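Local atomic coordinates of uronate dehydrogenase (Agrobacterium tumefaciens, PDB entry 3RFX), a protein that catalyses the NAD-dependent oxidation of uronic acids such as galacturonate and glucuronate, probably at C1 to give aldaric acid lactones. Residues T167-N172 with R234-E239; Q103-F108 with A191-P196; Y118-R123 with R252-T257; A206-A211 with W224-N229. The protein carries 1 engineered substitution. All coordinates share one frame; numbering follows the deposited sequence.

Contact 1. Residues T167-N172 with R234-E239; sequences TPEPNN and RRHITE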
loop_
_atom_site.group_PDB
_atom_site.type_symbol
_atom_site.label_atom_id
_atom_site.label_comp_id
_atom_site.label_asym_id
_atom_site.label_seq_id
_atom_site.Cartn_x
_atom_site.Cartn_y
_atom_site.Cartn_z
ATOM N N THR A 167 -31.017 3.202 -13.581
ATOM C CA THR A 167 -32.069 3.865 -14.345
ATOM C C THR A 167 -32.114 3.285 -15.746
ATOM O O THR A 167 -31.195 2.584 -16.159
ATOM C CB THR A 167 -31.784 5.376 -14.469
ATOM O OG1 THR A 167 -30.524 5.562 -15.128
ATOM C CG2 THR A 167 -31.728 6.028 -13.103
ATOM N N PRO A 168 -33.184 3.576 -16.499
ATOM C CA PRO A 168 -33.235 3.077 -17.875
ATOM C C PRO A 168 -32.077 3.596 -18.721
ATOM O O PRO A 168 -31.588 2.878 -19.592
ATOM C CB PRO A 168 -34.569 3.626 -18.396
ATOM C CG PRO A 168 -35.402 3.777 -17.164
ATOM C CD PRO A 168 -34.448 4.213 -16.091
ATOM N N GLU A 169 -31.647 4.827 -18.464
ATOM C CA GLU A 169 -30.493 5.392 -19.156
ATOM C C GLU A 169 -29.882 6.527 -18.325
ATOM O O GLU A 169 -30.548 7.109 -17.468
ATOM C CB GLU A 169 -30.894 5.903 -20.547
ATOM C CG GLU A 169 -31.843 7.078 -20.500
ATOM C CD GLU A 169 -32.281 7.563 -21.884
ATOM O OE1 GLU A 169 -31.746 7.076 -22.904
ATOM O OE2 GLU A 169 -33.164 8.443 -21.947
ATOM N N PRO A 170 -28.604 6.842 -18.571
ATOM C CA PRO A 170 -27.994 7.979 -17.862
ATOM C C PRO A 170 -28.732 9.256 -18.259
ATOM O O PRO A 170 -29.044 9.410 -19.443
ATOM C CB PRO A 170 -26.566 8.026 -18.429
ATOM C CG PRO A 170 -26.342 6.685 -19.071
ATOM C CD PRO A 170 -27.686 6.212 -19.533
ATOM N N ASN A 171 -29.007 10.150 -17.321
ATOM C CA ASN A 171 -29.670 11.406 -17.702
ATOM C C ASN A 171 -29.046 12.683 -17.163
ATOM O O ASN A 171 -29.638 13.753 -17.261
ATOM C CB ASN A 171 -31.155 11.381 -17.359
ATOM C CG ASN A 171 -31.406 11.075 -15.916
ATOM O OD1 ASN A 171 -30.928 11.784 -15.031
ATOM N ND2 ASN A 171 -32.163 10.007 -15.655
ATOM N N ASN A 172 -27.858 12.572 -16.589
ATOM C CA ASN A 172 -27.086 13.753 -16.247
ATOM C C ASN A 172 -25.602 13.404 -16.206
ATOM O O ASN A 172 -25.231 12.231 -16.357
ATOM C CB ASN A 172 -27.578 14.392 -14.937
ATOM C CG ASN A 172 -27.343 13.513 -13.718
ATOM O OD1 ASN A 172 -26.294 12.888 -13.575
ATOM N ND2 ASN A 172 -28.316 13.490 -12.815
ATOM N N ARG A 234 -22.902 10.080 -23.654
ATOM C CA ARG A 234 -22.327 11.400 -23.379
ATOM C C ARG A 234 -22.924 12.501 -24.268
ATOM O O ARG A 234 -23.285 13.575 -23.779
ATOM C CB ARG A 234 -20.801 11.394 -23.508
ATOM C CG ARG A 234 -20.173 12.756 -23.179
ATOM C CD ARG A 234 -18.650 12.702 -23.129
ATOM N NE ARG A 234 -18.147 11.820 -22.069
ATOM C CZ ARG A 234 -17.880 12.211 -20.827
ATOM N NH1 ARG A 234 -18.069 13.483 -20.467
ATOM N NH2 ARG A 234 -17.423 11.332 -19.941
ATOM N N ARG A 235 -23.019 12.248 -25.566
ATOM C CA ARG A 235 -23.613 13.257 -26.447
ATOM C C ARG A 235 -25.084 13.496 -26.106
ATOM O O ARG A 235 -25.551 14.643 -26.074
ATOM C CB ARG A 235 -23.457 12.901 -27.927
ATOM C CG ARG A 235 -23.293 14.157 -28.782
ATOM C CD ARG A 235 -24.093 14.121 -30.061
ATOM N NE ARG A 235 -24.296 15.473 -30.584
ATOM C CZ ARG A 235 -24.940 15.748 -31.714
ATOM N NH1 ARG A 235 -25.437 14.760 -32.449
ATOM N NH2 ARG A 235 -25.085 17.010 -32.109
ATOM N N HIS A 236 -25.805 12.413 -25.845
ATOM C CA HIS A 236 -27.205 12.490 -25.428
ATOM C C HIS A 236 -27.361 13.429 -24.238
ATOM O O HIS A 236 -28.272 14.262 -24.200
ATOM C CB HIS A 236 -27.732 11.081 -25.103
ATOM C CG HIS A 236 -28.945 11.059 -24.215
ATOM N ND1 HIS A 236 -30.211 11.364 -24.669
ATOM C CD2 HIS A 236 -29.085 10.730 -22.907
ATOM C CE1 HIS A 236 -31.075 11.246 -23.676
ATOM N NE2 HIS A 236 -30.419 10.860 -22.594
ATOM N N ILE A 237 -26.457 13.317 -23.273
ATOM C CA ILE A 237 -26.519 14.179 -22.101
ATOM C C ILE A 237 -26.223 15.648 -22.443
ATOM O O ILE A 237 -26.926 16.549 -21.980
ATOM C CB ILE A 237 -25.611 13.651 -20.961
ATOM C CG1 ILE A 237 -26.276 12.423 -20.320
ATOM C CG2 ILE A 237 -25.401 14.721 -19.901
ATOM C CD1 ILE A 237 -25.340 11.563 -19.560
ATOM N N THR A 238 -25.206 15.893 -23.264
ATOM C CA THR A 238 -24.910 17.269 -23.668
ATOM C C THR A 238 -26.077 17.900 -24.431
ATOM O O THR A 238 -26.263 19.118 -24.383
ATOM C CB THR A 238 -23.642 17.374 -24.545
ATOM O OG1 THR A 238 -23.915 16.850 -25.846
ATOM C CG2 THR A 238 -22.510 16.613 -23.935
ATOM N N GLU A 239 -26.859 17.080 -25.132
ATOM C CA GLU A 239 -27.948 17.615 -25.962
ATOM C C GLU A 239 -29.315 17.579 -25.275
ATOM O O GLU A 239 -30.349 17.738 -25.924
ATOM C CB GLU A 239 -28.027 16.887 -27.311
ATOM C CG GLU A 239 -26.745 16.925 -28.130
ATOM C CD GLU A 239 -26.196 18.335 -28.346
ATOM O OE1 GLU A 239 -26.965 19.326 -28.269
ATOM O OE2 GLU A 239 -24.978 18.449 -28.600
HETATM O O HOH W 1 -32.332 10.771 -20.085
#
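I237 leans on the 167-172 loop with both branches: CD1 touches N172 O at 3.3 Å and P170 CB at 3.9 Å, while CG2 lies against N172 C. Beside it the E169 side chain runs roughly perpendicular to that of H236, with carboxylate and ring planes 38° apart, and a water joins them: it donates to E169 OE2 and lies 3.2 Å from H236 NE2, in the plane of the ring. P170 O also sits at the ring edge, 3.7 Å from H236 CD2. The contact thus ties the loop that follows strand 158-163 of the Rossmann sheet to the short helix 234-238 of the later, C-terminal part of the chain. Behind the first shell, T167 OG1 donates to E169 O, 2.8 Å away, and N172 OD1 accepts from M175 N at the start of helix 175-178, whereas the buried N172 N has no partner in the model. From that helix L176 packs on I237, and P170 rests on F233, A230 and W179.

Contact 2. Residues Q103-F108 with A191-P196; sequences QPRIVF and AVFRAP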
loop_
_atom_site.group_PDB
_atom_site.type_symbol
_atom_site.label_atom_id
_atom_site.label_comp_id
_atom_site.label_asym_id
_atom_site.label_seq_id
_atom_site.Cartn_x
_atom_site.Cartn_y
_atom_site.Cartn_z
ATOM N N GLN A 103 -30.949 -19.181 6.553
ATOM C CA GLN A 103 -29.993 -18.183 6.059
ATOM C C GLN A 103 -29.946 -18.106 4.541
ATOM O O GLN A 103 -28.886 -18.255 3.936
ATOM C CB GLN A 103 -28.595 -18.421 6.660
ATOM C CG GLN A 103 -28.623 -18.304 8.168
ATOM C CD GLN A 103 -27.287 -18.527 8.859
ATOM O OE1 GLN A 103 -27.208 -18.436 10.084
ATOM N NE2 GLN A 103 -26.241 -18.806 8.090
ATOM N N PRO A 104 -31.104 -17.853 3.911
ATOM C CA PRO A 104 -31.118 -17.665 2.461
ATOM C C PRO A 104 -30.152 -16.527 2.104
ATOM O O PRO A 104 -30.088 -15.532 2.831
ATOM C CB PRO A 104 -32.565 -17.231 2.186
ATOM C CG PRO A 104 -33.022 -16.633 3.482
ATOM C CD PRO A 104 -32.402 -17.520 4.520
ATOM N N ARG A 105 -29.403 -16.695 1.024
ATOM C CA ARG A 105 -28.440 -15.689 0.581
ATOM C C ARG A 105 -29.157 -14.372 0.263
ATOM O O ARG A 105 -30.248 -14.380 -0.315
ATOM C CB ARG A 105 -27.708 -16.211 -0.652
ATOM C CG ARG A 105 -26.589 -15.317 -1.167
ATOM C CD ARG A 105 -25.773 -16.048 -2.217
ATOM N NE ARG A 105 -24.945 -17.103 -1.619
ATOM C CZ ARG A 105 -24.158 -17.909 -2.323
ATOM N NH1 ARG A 105 -24.093 -17.778 -3.639
ATOM N NH2 ARG A 105 -23.429 -18.848 -1.713
ATOM N N ILE A 106 -28.531 -13.253 0.632
ATOM C CA ILE A 106 -29.134 -11.928 0.474
ATOM C C ILE A 106 -28.359 -11.036 -0.499
ATOM O O ILE A 106 -27.134 -10.934 -0.418
ATOM C CB ILE A 106 -29.214 -11.215 1.827
ATOM C CG1 ILE A 106 -30.132 -11.997 2.776
ATOM C CG2 ILE A 106 -29.699 -9.754 1.671
ATOM C CD1 ILE A 106 -29.986 -11.591 4.216
ATOM N N VAL A 107 -29.071 -10.419 -1.437
ATOM C CA VAL A 107 -28.508 -9.288 -2.184
ATOM C C VAL A 107 -29.053 -8.032 -1.514
ATOM O O VAL A 107 -30.255 -7.774 -1.552
ATOM C CB VAL A 107 -28.891 -9.316 -3.680
ATOM C CG1 VAL A 107 -28.405 -8.041 -4.403
ATOM C CG2 VAL A 107 -28.310 -10.540 -4.364
ATOM N N PHE A 108 -28.181 -7.273 -0.860
ATOM C CA PHE A 108 -28.594 -6.067 -0.155
ATOM C C PHE A 108 -28.400 -4.834 -1.036
ATOM O O PHE A 108 -27.312 -4.611 -1.556
ATOM C CB PHE A 108 -27.777 -5.912 1.128
ATOM C CG PHE A 108 -28.021 -4.622 1.864
ATOM C CD1 PHE A 108 -29.312 -4.190 2.133
ATOM C CD2 PHE A 108 -26.959 -3.852 2.315
ATOM C CE1 PHE A 108 -29.540 -3.010 2.831
ATOM C CE2 PHE A 108 -27.181 -2.666 3.014
ATOM C CZ PHE A 108 -28.470 -2.252 3.277
ATOM N N ALA A 191 -25.210 -13.770 -10.862
ATOM C CA ALA A 191 -23.867 -14.174 -10.468
ATOM C C ALA A 191 -23.772 -14.389 -8.964
ATOM O O ALA A 191 -23.097 -15.312 -8.507
ATOM C CB ALA A 191 -22.832 -13.134 -10.932
ATOM N N VAL A 192 -24.454 -13.549 -8.192
ATOM C CA VAL A 192 -24.405 -13.669 -6.737
ATOM C C VAL A 192 -25.057 -14.976 -6.268
ATOM O O VAL A 192 -24.521 -15.674 -5.395
ATOM C CB VAL A 192 -25.075 -12.464 -6.039
ATOM C CG1 VAL A 192 -25.337 -12.776 -4.555
ATOM C CG2 VAL A 192 -24.212 -11.217 -6.195
ATOM N N PHE A 193 -26.204 -15.316 -6.850
ATOM C CA PHE A 193 -26.886 -16.556 -6.459
ATOM C C PHE A 193 -26.238 -17.841 -6.986
ATOM O O PHE A 193 -26.395 -18.901 -6.379
ATOM C CB PHE A 193 -28.386 -16.511 -6.788
ATOM C CG PHE A 193 -29.166 -15.591 -5.893
ATOM C CD1 PHE A 193 -29.219 -15.819 -4.526
ATOM C CD2 PHE A 193 -29.835 -14.495 -6.410
ATOM C CE1 PHE A 193 -29.921 -14.969 -3.691
ATOM C CE2 PHE A 193 -30.546 -13.646 -5.579
ATOM C CZ PHE A 193 -30.584 -13.882 -4.220
ATOM N N ARG A 194 -25.510 -17.757 -8.096
ATOM C CA ARG A 194 -24.881 -18.945 -8.678
ATOM C C ARG A 194 -23.576 -19.343 -7.973
ATOM O O ARG A 194 -23.139 -20.489 -8.078
ATOM C CB ARG A 194 -24.602 -18.742 -10.172
ATOM C CG ARG A 194 -23.274 -18.046 -10.446
ATOM C CD ARG A 194 -23.090 -17.634 -11.902
ATOM N NE ARG A 194 -21.880 -16.822 -12.057
ATOM C CZ ARG A 194 -21.600 -16.076 -13.120
ATOM N NH1 ARG A 194 -22.440 -16.028 -14.150
ATOM N NH2 ARG A 194 -20.477 -15.371 -13.153
ATOM N N ALA A 195 -22.944 -18.400 -7.277
ATOM C CA ALA A 195 -21.631 -18.661 -6.682
ATOM C C ALA A 195 -21.678 -19.712 -5.567
ATOM O O ALA A 195 -22.455 -19.592 -4.633
ATOM C CB ALA A 195 -21.018 -17.364 -6.151
ATOM N N PRO A 196 -20.822 -20.737 -5.652
ATOM C CA PRO A 196 -20.771 -21.702 -4.545
ATOM C C PRO A 196 -20.459 -20.987 -3.231
ATOM O O PRO A 196 -21.122 -21.228 -2.223
ATOM C CB PRO A 196 -19.619 -22.630 -4.940
ATOM C CG PRO A 196 -19.597 -22.580 -6.441
ATOM C CD PRO A 196 -20.000 -21.149 -6.801
#
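Strand 105-111 of the parallel Rossmann sheet is packed here by the end of helix 182-194, R105 and V107 facing V192, F193 and the turn A195-P196. The R105 guanidinium reaches the carbonyls left at the helix end. NH1 grips two of them: A195 O at 2.6 Å, almost straight (163°) and on a lone pair in the carbonyl plane, and V192 O at 2.8 Å, approached nearly from the end of its C=O but by a bent N-H, the oxygen tilted from the guanidinium plane. NH2 adds weak bonds to A195 O and P196 O. The arginine chain leaves the strand extended and bends at chi3 (-72°), which turns the group edge-on to these oxygens. Its stem does apolar work: CB lies 4.0 Å from F193 CE1, and CD rests against V192 CG1. R105 and F193 run antiparallel, their planes nearly parallel (6°), with R105 CB and CG, not the guanidinium, beside the ring, whose edge R105 O meets at F193 CE1, 3.4 Å away. Farther along the strand, V107 CG2 touches V192 CG1 at 3.7 Å and F193 CE2 at 4.0 Å. V192 lies on A159 and F193 on V69 of the two flanking strands. NH2 also forms a salt bridge with E157, so a carboxylate and the helix C-terminal carbonyls share the cation, which their negative charge would be expected to favour.

Contact 3. Residues Y118-R123 with R252-T257; sequences YPQTER and RFQGGT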
loop_
_atom_site.group_PDB
_atom_site.type_symbol
_atom_site.label_atom_id
_atom_site.label_comp_id
_atom_site.label_asym_id
_atom_site.label_seq_id
_atom_site.Cartn_x
_atom_site.Cartn_y
_atom_site.Cartn_z
ATOM N N TYR A 118 -16.803 11.614 -0.762
ATOM C CA TYR A 118 -15.548 11.544 -1.524
ATOM C C TYR A 118 -15.668 12.387 -2.788
ATOM O O TYR A 118 -16.735 12.441 -3.395
ATOM C CB TYR A 118 -15.197 10.103 -1.913
ATOM C CG TYR A 118 -14.624 9.281 -0.775
ATOM C CD1 TYR A 118 -13.274 9.362 -0.448
ATOM C CD2 TYR A 118 -15.434 8.420 -0.037
ATOM C CE1 TYR A 118 -12.736 8.614 0.591
ATOM C CE2 TYR A 118 -14.903 7.656 1.005
ATOM C CZ TYR A 118 -13.559 7.763 1.313
ATOM O OH TYR A 118 -13.024 7.015 2.338
ATOM N N PRO A 119 -14.567 13.042 -3.195
ATOM C CA PRO A 119 -14.538 13.811 -4.447
ATOM C C PRO A 119 -14.656 12.861 -5.626
ATOM O O PRO A 119 -14.214 11.715 -5.530
ATOM C CB PRO A 119 -13.137 14.439 -4.464
ATOM C CG PRO A 119 -12.541 14.172 -3.127
ATOM C CD PRO A 119 -13.265 13.021 -2.507
ATOM N N GLN A 120 -15.220 13.331 -6.729
ATOM C CA GLN A 120 -15.378 12.496 -7.916
ATOM C C GLN A 120 -14.043 12.159 -8.571
ATOM O O GLN A 120 -13.967 11.245 -9.387
ATOM C CB GLN A 120 -16.324 13.170 -8.921
ATOM C CG GLN A 120 -17.723 13.337 -8.355
ATOM C CD GLN A 120 -18.735 13.821 -9.374
ATOM O OE1 GLN A 120 -18.410 14.068 -10.545
ATOM N NE2 GLN A 120 -19.977 13.962 -8.929
ATOM N N THR A 121 -12.993 12.888 -8.198
ATOM C CA THR A 121 -11.672 12.680 -8.783
ATOM C C THR A 121 -10.920 11.505 -8.150
ATOM O O THR A 121 -9.849 11.120 -8.618
ATOM C CB THR A 121 -10.811 13.943 -8.644
ATOM O OG1 THR A 121 -10.817 14.364 -7.275
ATOM C CG2 THR A 121 -11.389 15.072 -9.501
ATOM N N GLU A 122 -11.473 10.946 -7.080
ATOM C CA GLU A 122 -10.782 9.887 -6.347
ATOM C C GLU A 122 -11.358 8.506 -6.684
ATOM O O GLU A 122 -12.557 8.285 -6.555
ATOM C CB GLU A 122 -10.871 10.150 -4.842
ATOM C CG GLU A 122 -10.094 9.132 -4.007
ATOM C CD GLU A 122 -10.032 9.499 -2.529
ATOM O OE1 GLU A 122 -10.510 10.595 -2.152
ATOM O OE2 GLU A 122 -9.497 8.683 -1.748
ATOM N N ARG A 123 -10.506 7.586 -7.128
ATOM C CA ARG A 123 -10.937 6.215 -7.438
ATOM C C ARG A 123 -10.979 5.394 -6.150
ATOM O O ARG A 123 -10.040 5.447 -5.360
ATOM C CB ARG A 123 -9.979 5.582 -8.452
ATOM C CG ARG A 123 -10.305 4.142 -8.845
ATOM C CD ARG A 123 -9.425 3.687 -10.024
ATOM N NE ARG A 123 -9.684 2.298 -10.422
ATOM C CZ ARG A 123 -10.721 1.910 -11.161
ATOM N NH1 ARG A 123 -11.616 2.800 -11.583
ATOM N NH2 ARG A 123 -10.872 0.626 -11.475
ATOM N N ARG A 252 -18.947 17.455 -8.099
ATOM C CA ARG A 252 -17.866 17.577 -7.117
ATOM C C ARG A 252 -17.775 16.401 -6.146
ATOM O O ARG A 252 -16.681 16.034 -5.707
ATOM C CB ARG A 252 -18.005 18.877 -6.324
ATOM C CG ARG A 252 -17.615 20.122 -7.133
ATOM C CD ARG A 252 -17.964 21.385 -6.360
ATOM N NE ARG A 252 -17.378 21.378 -5.018
ATOM C CZ ARG A 252 -17.703 22.228 -4.044
ATOM N NH1 ARG A 252 -18.613 23.173 -4.251
ATOM N NH2 ARG A 252 -17.118 22.130 -2.863
ATOM N N PHE A 253 -18.928 15.829 -5.818
ATOM C CA PHE A 253 -19.015 14.789 -4.795
ATOM C C PHE A 253 -19.655 13.538 -5.344
ATOM O O PHE A 253 -20.593 13.605 -6.143
ATOM C CB PHE A 253 -19.800 15.288 -3.583
ATOM C CG PHE A 253 -19.149 16.444 -2.888
ATOM C CD1 PHE A 253 -18.124 16.235 -1.982
ATOM C CD2 PHE A 253 -19.546 17.744 -3.163
ATOM C CE1 PHE A 253 -17.515 17.301 -1.338
ATOM C CE2 PHE A 253 -18.942 18.811 -2.525
ATOM C CZ PHE A 253 -17.923 18.591 -1.618
ATOM N N GLN A 254 -19.159 12.382 -4.911
ATOM C CA GLN A 254 -19.684 11.125 -5.437
ATOM C C GLN A 254 -21.170 10.917 -5.116
ATOM O O GLN A 254 -21.899 10.299 -5.899
ATOM C CB GLN A 254 -18.807 9.949 -4.980
ATOM C CG GLN A 254 -17.400 10.091 -5.562
ATOM C CD GLN A 254 -16.595 8.811 -5.524
ATOM O OE1 GLN A 254 -17.153 7.722 -5.398
ATOM N NE2 GLN A 254 -15.275 8.938 -5.651
ATOM N N GLY A 255 -21.616 11.477 -3.997
ATOM C CA GLY A 255 -23.020 11.449 -3.620
ATOM C C GLY A 255 -23.862 12.515 -4.311
ATOM O O GLY A 255 -25.078 12.590 -4.107
ATOM N N GLY A 256 -23.234 13.334 -5.147
ATOM C CA GLY A 256 -23.970 14.370 -5.858
ATOM C C GLY A 256 -24.664 15.336 -4.913
ATOM O O GLY A 256 -24.120 15.677 -3.862
ATOM N N THR A 257 -25.869 15.779 -5.272
ATOM C CA THR A 257 -26.565 16.787 -4.463
ATOM C C THR A 257 -26.963 16.329 -3.048
ATOM O O THR A 257 -27.365 17.149 -2.226
ATOM C CB THR A 257 -27.796 17.373 -5.198
ATOM O OG1 THR A 257 -28.747 16.336 -5.442
ATOM C CG2 THR A 257 -27.372 17.988 -6.529
HETATM O O HOH W 2 -14.702 16.089 -7.872
#
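Q120 and Q254 run in opposite senses across the contact, each pushing its terminal amide into the other's turn. Q254 NE2 donates to P119 O at 3.0 Å. Q120 NE2 donates to F253 O at 2.9 Å, nearly straight (172°). Each bond lies in the plane of the glutamine amide that gives it but meets its carbonyl from above the plane. Straight beyond CG (chi2 -172° in Q120, -163° in Q254), each chain sets its NE2 at the opposite turn. Each carbonyl is gripped twice, for P119 O closes a type I turn with E122 N and F253 O another with G256 N, the two donors coming from opposite faces of its plane. Just before the glutamines the backbones form a single antiparallel bridge, P119 and F253 being a non-hydrogen-bonded pair, with Q254 N donating to Y118 O at 2.9 Å and Q120 N to R252 O at 3.2 Å. Y118 CB lies alongside the Q254 amide, 3.9 Å from NE2. A water donates to R252 O and takes a weak bond from Q120 N. The amides have second partners: Q120 NE2 bonds L250 O, and W214 NE1 bonds Q254 OE1. The first loop leads from strand 105-111 to helix 135-154 and the second follows helix 234-238, so the bridge joins two loop regions beyond the Rossmann sheet, where T121 packs on F221 of a neighbouring subunit.

Contact 4. Residues A206-A211 with W224-N229; sequences ASANDA and WKPKDN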
loop_
_atom_site.group_PDB
_atom_site.type_symbol
_atom_site.label_atom_id
_atom_site.label_comp_id
_atom_site.label_asym_id
_atom_site.label_seq_id
_atom_site.Cartn_x
_atom_site.Cartn_y
_atom_site.Cartn_z
ATOM N N ALA A 206 -22.291 -0.461 -10.495
ATOM C CA ALA A 206 -22.204 0.381 -11.686
ATOM C C ALA A 206 -21.941 -0.474 -12.913
ATOM O O ALA A 206 -21.327 -1.536 -12.812
ATOM C CB ALA A 206 -21.090 1.401 -11.523
ATOM N N SER A 207 -22.386 -0.009 -14.077
ATOM C CA SER A 207 -22.046 -0.678 -15.322
ATOM C C SER A 207 -20.567 -0.443 -15.679
ATOM O O SER A 207 -19.830 0.119 -14.883
ATOM C CB SER A 207 -22.995 -0.247 -16.437
ATOM O OG SER A 207 -24.294 -0.766 -16.185
ATOM N N ALA A 208 -20.129 -0.903 -16.849
ATOM C CA ALA A 208 -18.719 -0.776 -17.232
ATOM C C ALA A 208 -18.483 0.586 -17.880
ATOM O O ALA A 208 -18.167 0.684 -19.068
ATOM C CB ALA A 208 -18.313 -1.901 -18.186
ATOM N N ASN A 209 -18.652 1.635 -17.088
ATOM C CA ASN A 209 -18.582 3.000 -17.600
ATOM C C ASN A 209 -17.146 3.487 -17.767
ATOM O O ASN A 209 -16.340 3.364 -16.844
ATOM C CB ASN A 209 -19.344 3.935 -16.650
ATOM C CG ASN A 209 -20.760 3.449 -16.366
ATOM O OD1 ASN A 209 -21.412 2.872 -17.241
ATOM N ND2 ASN A 209 -21.224 3.644 -15.134
ATOM N N ASP A 210 -16.824 4.042 -18.934
ATOM C CA ASP A 210 -15.490 4.612 -19.146
ATOM C C ASP A 210 -15.138 5.579 -18.021
ATOM O O ASP A 210 -13.990 5.635 -17.589
ATOM C CB ASP A 210 -15.396 5.357 -20.484
ATOM C CG ASP A 210 -15.336 4.424 -21.679
ATOM O OD1 ASP A 210 -15.358 3.187 -21.491
ATOM O OD2 ASP A 210 -15.260 4.943 -22.814
ATOM N N ALA A 211 -16.126 6.348 -17.551
ATOM C CA ALA A 211 -15.878 7.325 -16.486
ATOM C C ALA A 211 -16.164 6.837 -15.064
ATOM O O ALA A 211 -16.316 7.651 -14.151
ATOM C CB ALA A 211 -16.644 8.633 -16.766
ATOM N N TRP A 224 -18.336 -11.926 -12.552
ATOM C CA TRP A 224 -19.306 -10.968 -13.089
ATOM C C TRP A 224 -18.607 -9.767 -13.702
ATOM O O TRP A 224 -17.874 -9.050 -13.018
ATOM C CB TRP A 224 -20.282 -10.501 -12.001
ATOM C CG TRP A 224 -21.167 -9.357 -12.448
ATOM C CD1 TRP A 224 -22.213 -9.420 -13.329
ATOM C CD2 TRP A 224 -21.064 -7.982 -12.043
ATOM N NE1 TRP A 224 -22.765 -8.166 -13.498
ATOM C CE2 TRP A 224 -22.084 -7.271 -12.715
ATOM C CE3 TRP A 224 -20.208 -7.286 -11.181
ATOM C CZ2 TRP A 224 -22.271 -5.897 -12.550
ATOM C CZ3 TRP A 224 -20.396 -5.915 -11.015
ATOM C CH2 TRP A 224 -21.426 -5.239 -11.696
ATOM N N LYS A 225 -18.831 -9.564 -14.994
ATOM C CA LYS A 225 -18.330 -8.389 -15.717
ATOM C C LYS A 225 -19.511 -7.651 -16.346
ATOM O O LYS A 225 -20.166 -8.181 -17.242
ATOM C CB LYS A 225 -17.372 -8.809 -16.835
ATOM C CG LYS A 225 -16.116 -9.540 -16.369
ATOM C CD LYS A 225 -15.064 -8.583 -15.813
ATOM C CE LYS A 225 -13.803 -9.348 -15.427
ATOM N NZ LYS A 225 -12.612 -8.471 -15.262
ATOM N N PRO A 226 -19.795 -6.429 -15.883
ATOM C CA PRO A 226 -20.900 -5.689 -16.512
ATOM C C PRO A 226 -20.610 -5.398 -17.983
ATOM O O PRO A 226 -19.445 -5.305 -18.368
ATOM C CB PRO A 226 -20.979 -4.393 -15.698
ATOM C CG PRO A 226 -19.668 -4.279 -14.991
ATOM C CD PRO A 226 -19.143 -5.675 -14.800
ATOM N N LYS A 227 -21.655 -5.259 -18.796
ATOM C CA LYS A 227 -21.490 -5.141 -20.242
ATOM C C LYS A 227 -21.898 -3.773 -20.803
ATOM O O LYS A 227 -21.463 -3.393 -21.887
ATOM C CB LYS A 227 -22.289 -6.238 -20.960
ATOM C CG LYS A 227 -21.891 -7.656 -20.568
ATOM C CD LYS A 227 -20.411 -7.897 -20.841
ATOM C CE LYS A 227 -19.953 -9.258 -20.318
ATOM N NZ LYS A 227 -18.514 -9.483 -20.615
ATOM N N ASP A 228 -22.734 -3.038 -20.083
ATOM C CA ASP A 228 -23.196 -1.746 -20.601
ATOM C C ASP A 228 -22.202 -0.641 -20.249
ATOM O O ASP A 228 -21.364 -0.823 -19.373
ATOM C CB ASP A 228 -24.594 -1.437 -20.085
ATOM C CG ASP A 228 -25.645 -2.372 -20.682
ATOM O OD1 ASP A 228 -25.612 -2.593 -21.912
ATOM O OD2 ASP A 228 -26.495 -2.887 -19.930
ATOM N N ASN A 229 -22.286 0.493 -20.942
ATOM C CA ASN A 229 -21.288 1.551 -20.783
ATOM C C ASN A 229 -21.975 2.902 -20.962
ATOM O O ASN A 229 -22.458 3.220 -22.057
ATOM C CB ASN A 229 -20.197 1.370 -21.835
ATOM C CG ASN A 229 -19.015 2.315 -21.645
ATOM O OD1 ASN A 229 -19.083 3.292 -20.896
ATOM N ND2 ASN A 229 -17.919 2.013 -22.328
#
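The N229 amide clasps D210 at two points: OD1 accepts from D210 N at 3.1 Å, and ND2 donates to D210 OD1 at 2.9 Å. The carboxylate is not met in its plane but from above it, 62° out, with the two flat groups turned 68° against each other. CG of N229 stands opposite its own backbone nitrogen (chi1 -173°), which swings the amide past A208 O to D210. A second tie is A208 N to D228 O, 2.8 Å, with A208 at the centre of an inverse gamma turn. The P226 ring packs beside this bond, CB 3.9 Å from S207 CA and CG against A208 CB. Outside the pair, D184 OD2 accepts from both S207 OG and D228 N, while N229 OD1 has a second donor in E231 N. D210 packs on K225 of a neighbouring subunit. This is loop-to-loop pairing without regular strands: it closes the 12-residue loop between the two segments, within the irregular connection from edge strand 202-205 of the Rossmann sheet to helix 234-238.

Contact 2 lies closest to the chain's centre and joins a sheet strand to a covering helix; contact 1 ties a loop to helix 234-238, while contacts 3 and 4 join loop to loop. All four are only partly buried: contacts 2 and 4 have no exposed residue among those that touch, contacts 1 and 3 one each. Contacts 1 and 2 fall on opposite sides of the chain's centre, their own centres about 32 Å apart. Contact 4 is nested along the chain inside the loops closed by contacts 1 and 3, and it touches contact 1 through R234 and A211 and contact 2 through A191 and W224. Charge meets a helix end in contact 2, neutral amides and backbone dominate contact 3, and contact 1 lacks direct hydrogen bonds.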